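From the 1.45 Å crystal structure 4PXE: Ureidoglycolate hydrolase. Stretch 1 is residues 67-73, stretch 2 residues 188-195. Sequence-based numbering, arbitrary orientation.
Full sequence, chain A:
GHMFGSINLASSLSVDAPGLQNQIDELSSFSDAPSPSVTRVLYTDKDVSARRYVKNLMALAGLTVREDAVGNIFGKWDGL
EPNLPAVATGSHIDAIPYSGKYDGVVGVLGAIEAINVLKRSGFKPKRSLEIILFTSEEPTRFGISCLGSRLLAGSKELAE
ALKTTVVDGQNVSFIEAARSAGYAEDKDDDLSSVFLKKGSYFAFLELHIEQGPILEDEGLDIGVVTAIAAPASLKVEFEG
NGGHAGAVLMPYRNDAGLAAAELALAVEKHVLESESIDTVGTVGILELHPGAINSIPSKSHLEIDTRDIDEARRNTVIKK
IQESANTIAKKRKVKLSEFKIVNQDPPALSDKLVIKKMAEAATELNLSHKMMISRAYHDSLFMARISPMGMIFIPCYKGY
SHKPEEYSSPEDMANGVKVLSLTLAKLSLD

Stretch 1 67-73: EDAVGNI
Stretch 2 (188-195) DDDLSSVF

Two short stretches, 120 or more residues apart in sequence wherever they touch, meet here through a small apolar patch with two waters along one side. Stretch 1 holds a type I beta turn from Asp68 to Gly71, between Glu67 (phi/psi -132/147) and Ile73 (-115/134), whose angles are extended. Ala69 (-61/-25) and Val70 (-109/1) occupy its corners, and Gly71 N bonds Asp68 O at 3.1 Å. Gly71 then adopts 98/15, where a CB would jam against the carbonyl O of Val70, so the backbone itself calls for glycine. Beyond the turn, Asp68 N bonds Asn72 O at 3.0 Å.

Asp68 braces this loop from within. With chi1 at p (67°), Asp68 OD1 accepts from Val70 N at 3.2 Å and Asn72 N at 3.0 Å, and weakly from Gly71 N at 3.1 Å. Asp68 OD2 takes Asn72 ND2 at 2.9 Å, Asn72 being m.

Stretch 2 has its own carboxylate brace. Asp189, chi1 t, receives Leu191 N on OD1 at 2.9 Å and Ser193 OG on OD2 at 2.7 Å, the serine being p. Leu191 has positive phi (78/3); from Ser192 to Val194 the angles are helical, and Val194 N reaches Leu191 O at 3.0 Å while Phe195 N reaches Ser192 O at 3.1 Å.

The register is set by Asp68 and Val194, whose CA atoms lie 6.2 Å apart. The CA-to-CB bonds of Asp68, Ala69, Val70, Asn72, Asp189, Ser193 and Val194 point toward the other stretch; that of Phe195 (m) points away. Val194 (t) is the main bump, with the largest covered area. Val194 CG2 packs 4.0 Å from Ala69 CB and 4.2 Å from Val70 CG1; Val194 CG1 lies 3.4 Å from Asp68 OD2 and 3.9 Å from Asn72 ND2. Together the two methyls sit over the Asp68, Val70 and Asn72 side chains.

Ala69 CB, a small knob, enters a hollow lined by Val194, Leu191, Ser193 and Asp189. Ala69 CB stands 4.3 Å from Leu191 CD2, and 3.7 Å from both Ser193 OG and Asp189 OD2, touching these mutually bonded oxygens by van der Waals contact alone. Leu191 sends its CA-to-CB bond sideways, but its m,t rotamer brings the end nearer, placing Leu191 CD2 4.1 Å from Val70 CG1 (chi1 m).

No direct hydrogen bond crosses the contact. One water donates to Asp68 OD2 at 2.7 Å and Val194 O at 2.9 Å; a second accepts from Ala69 N and donates to Ser193 OG, both at 2.8 Å. The design rule is economical: Asp68 and Asp189 each brace their own loop, methyls supply the fit, and two waters link the loops; the contact buries 240 Å², both sides summed.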

# COMPACT_ATOMS: atom_id res chain seq x y z
N GLU A 67 -4.37 -18.65 30.58
CA GLU A 67 -4.70 -17.70 29.53
C GLU A 67 -6.16 -17.33 29.60
O GLU A 67 -7.01 -18.15 29.97
CB GLU A 67 -4.42 -18.30 28.15
CG GLU A 67 -2.98 -18.62 27.89
CD GLU A 67 -2.74 -19.06 26.47
OE1 GLU A 67 -2.70 -18.19 25.57
OE2 GLU A 67 -2.59 -20.27 26.25
N ASP A 68 -6.47 -16.09 29.24
CA ASP A 68 -7.87 -15.67 29.20
C ASP A 68 -8.44 -15.77 27.79
O ASP A 68 -7.78 -16.28 26.88
CB ASP A 68 -8.09 -14.28 29.85
CG ASP A 68 -7.44 -13.13 29.07
OD1 ASP A 68 -7.12 -13.31 27.88
OD2 ASP A 68 -7.27 -12.05 29.68
N ALA A 69 -9.67 -15.29 27.61
CA ALA A 69 -10.41 -15.50 26.37
C ALA A 69 -9.75 -14.91 25.12
O ALA A 69 -9.98 -15.38 24.01
CB ALA A 69 -11.84 -14.99 26.52
N VAL A 70 -8.93 -13.88 25.30
CA VAL A 70 -8.29 -13.23 24.16
C VAL A 70 -6.79 -13.50 24.08
O VAL A 70 -6.11 -13.00 23.18
CB VAL A 70 -8.52 -11.69 24.15
CG1 VAL A 70 -10.01 -11.37 24.05
CG2 VAL A 70 -7.89 -11.03 25.36
N GLY A 71 -6.28 -14.28 25.02
CA GLY A 71 -4.89 -14.70 24.93
C GLY A 71 -3.91 -13.89 25.75
O GLY A 71 -2.70 -13.99 25.52
N ASN A 72 -4.40 -13.09 26.70
CA ASN A 72 -3.50 -12.60 27.73
C ASN A 72 -3.01 -13.81 28.50
O ASN A 72 -3.79 -14.71 28.83
CB ASN A 72 -4.18 -11.61 28.69
CG ASN A 72 -4.65 -10.34 28.01
OD1 ASN A 72 -3.91 -9.67 27.29
ND2 ASN A 72 -5.90 -9.98 28.26
N ILE A 73 -1.71 -13.85 28.78
CA ILE A 73 -1.08 -15.00 29.41
C ILE A 73 -0.56 -14.60 30.79
O ILE A 73 0.05 -13.55 30.94
CB ILE A 73 0.05 -15.55 28.52
CG1 ILE A 73 -0.56 -16.09 27.21
CG2 ILE A 73 0.83 -16.65 29.22
CD1 ILE A 73 0.44 -16.38 26.10
N ASP A 188 -21.42 -17.29 24.04
CA ASP A 188 -22.04 -16.88 25.30
C ASP A 188 -21.18 -15.83 25.99
O ASP A 188 -21.65 -15.11 26.87
CB ASP A 188 -22.23 -18.08 26.22
CG ASP A 188 -22.99 -19.22 25.56
OD1 ASP A 188 -23.94 -18.94 24.79
OD2 ASP A 188 -22.63 -20.40 25.81
N ASP A 189 -19.91 -15.74 25.59
CA ASP A 189 -18.98 -14.80 26.19
C ASP A 189 -18.88 -13.52 25.36
O ASP A 189 -18.45 -13.55 24.21
CB ASP A 189 -17.59 -15.44 26.34
CG ASP A 189 -16.65 -14.60 27.20
OD1 ASP A 189 -17.11 -13.64 27.85
OD2 ASP A 189 -15.45 -14.93 27.23
N ASP A 190 -19.28 -12.41 25.97
CA ASP A 190 -19.16 -11.11 25.33
C ASP A 190 -17.79 -10.49 25.64
O ASP A 190 -17.61 -9.28 25.47
CB ASP A 190 -20.27 -10.18 25.81
CG ASP A 190 -20.24 -9.96 27.31
OD1 ASP A 190 -19.58 -10.77 28.01
OD2 ASP A 190 -20.87 -9.00 27.79
N LEU A 191 -16.87 -11.33 26.12
CA LEU A 191 -15.49 -10.96 26.48
C LEU A 191 -15.38 -10.26 27.84
O LEU A 191 -14.29 -9.87 28.26
CB LEU A 191 -14.79 -10.15 25.39
CG LEU A 191 -14.73 -10.83 24.02
CD1 LEU A 191 -14.03 -9.94 22.99
CD2 LEU A 191 -14.06 -12.18 24.13
N SER A 192 -16.51 -10.14 28.52
CA SER A 192 -16.56 -9.59 29.87
C SER A 192 -15.74 -10.45 30.83
O SER A 192 -15.30 -9.97 31.88
CB SER A 192 -18.01 -9.49 30.35
OG SER A 192 -18.09 -8.84 31.61
N SER A 193 -15.56 -11.71 30.47
CA SER A 193 -14.77 -12.65 31.26
C SER A 193 -13.33 -12.18 31.44
O SER A 193 -12.64 -12.59 32.37
CB SER A 193 -14.75 -14.03 30.58
OG SER A 193 -14.06 -13.97 29.34
N VAL A 194 -12.88 -11.31 30.54
CA VAL A 194 -11.50 -10.82 30.55
C VAL A 194 -11.30 -9.73 31.60
O VAL A 194 -10.20 -9.58 32.14
CB VAL A 194 -11.11 -10.30 29.14
CG1 VAL A 194 -9.71 -9.67 29.15
CG2 VAL A 194 -11.16 -11.43 28.14
N PHE A 195 -12.36 -9.00 31.91
CA PHE A 195 -12.30 -7.85 32.80
C PHE A 195 -11.74 -8.22 34.17
O PHE A 195 -12.17 -9.21 34.77
CB PHE A 195 -13.69 -7.24 33.03
CG PHE A 195 -14.34 -6.68 31.79
CD1 PHE A 195 -13.70 -6.68 30.56
CD2 PHE A 195 -15.62 -6.15 31.86
CE1 PHE A 195 -14.31 -6.16 29.44
CE2 PHE A 195 -16.25 -5.63 30.74
CZ PHE A 195 -15.58 -5.64 29.53
O HOH W 1 -8.41 -11.88 32.16
O HOH W 2 -11.41 -14.86 29.82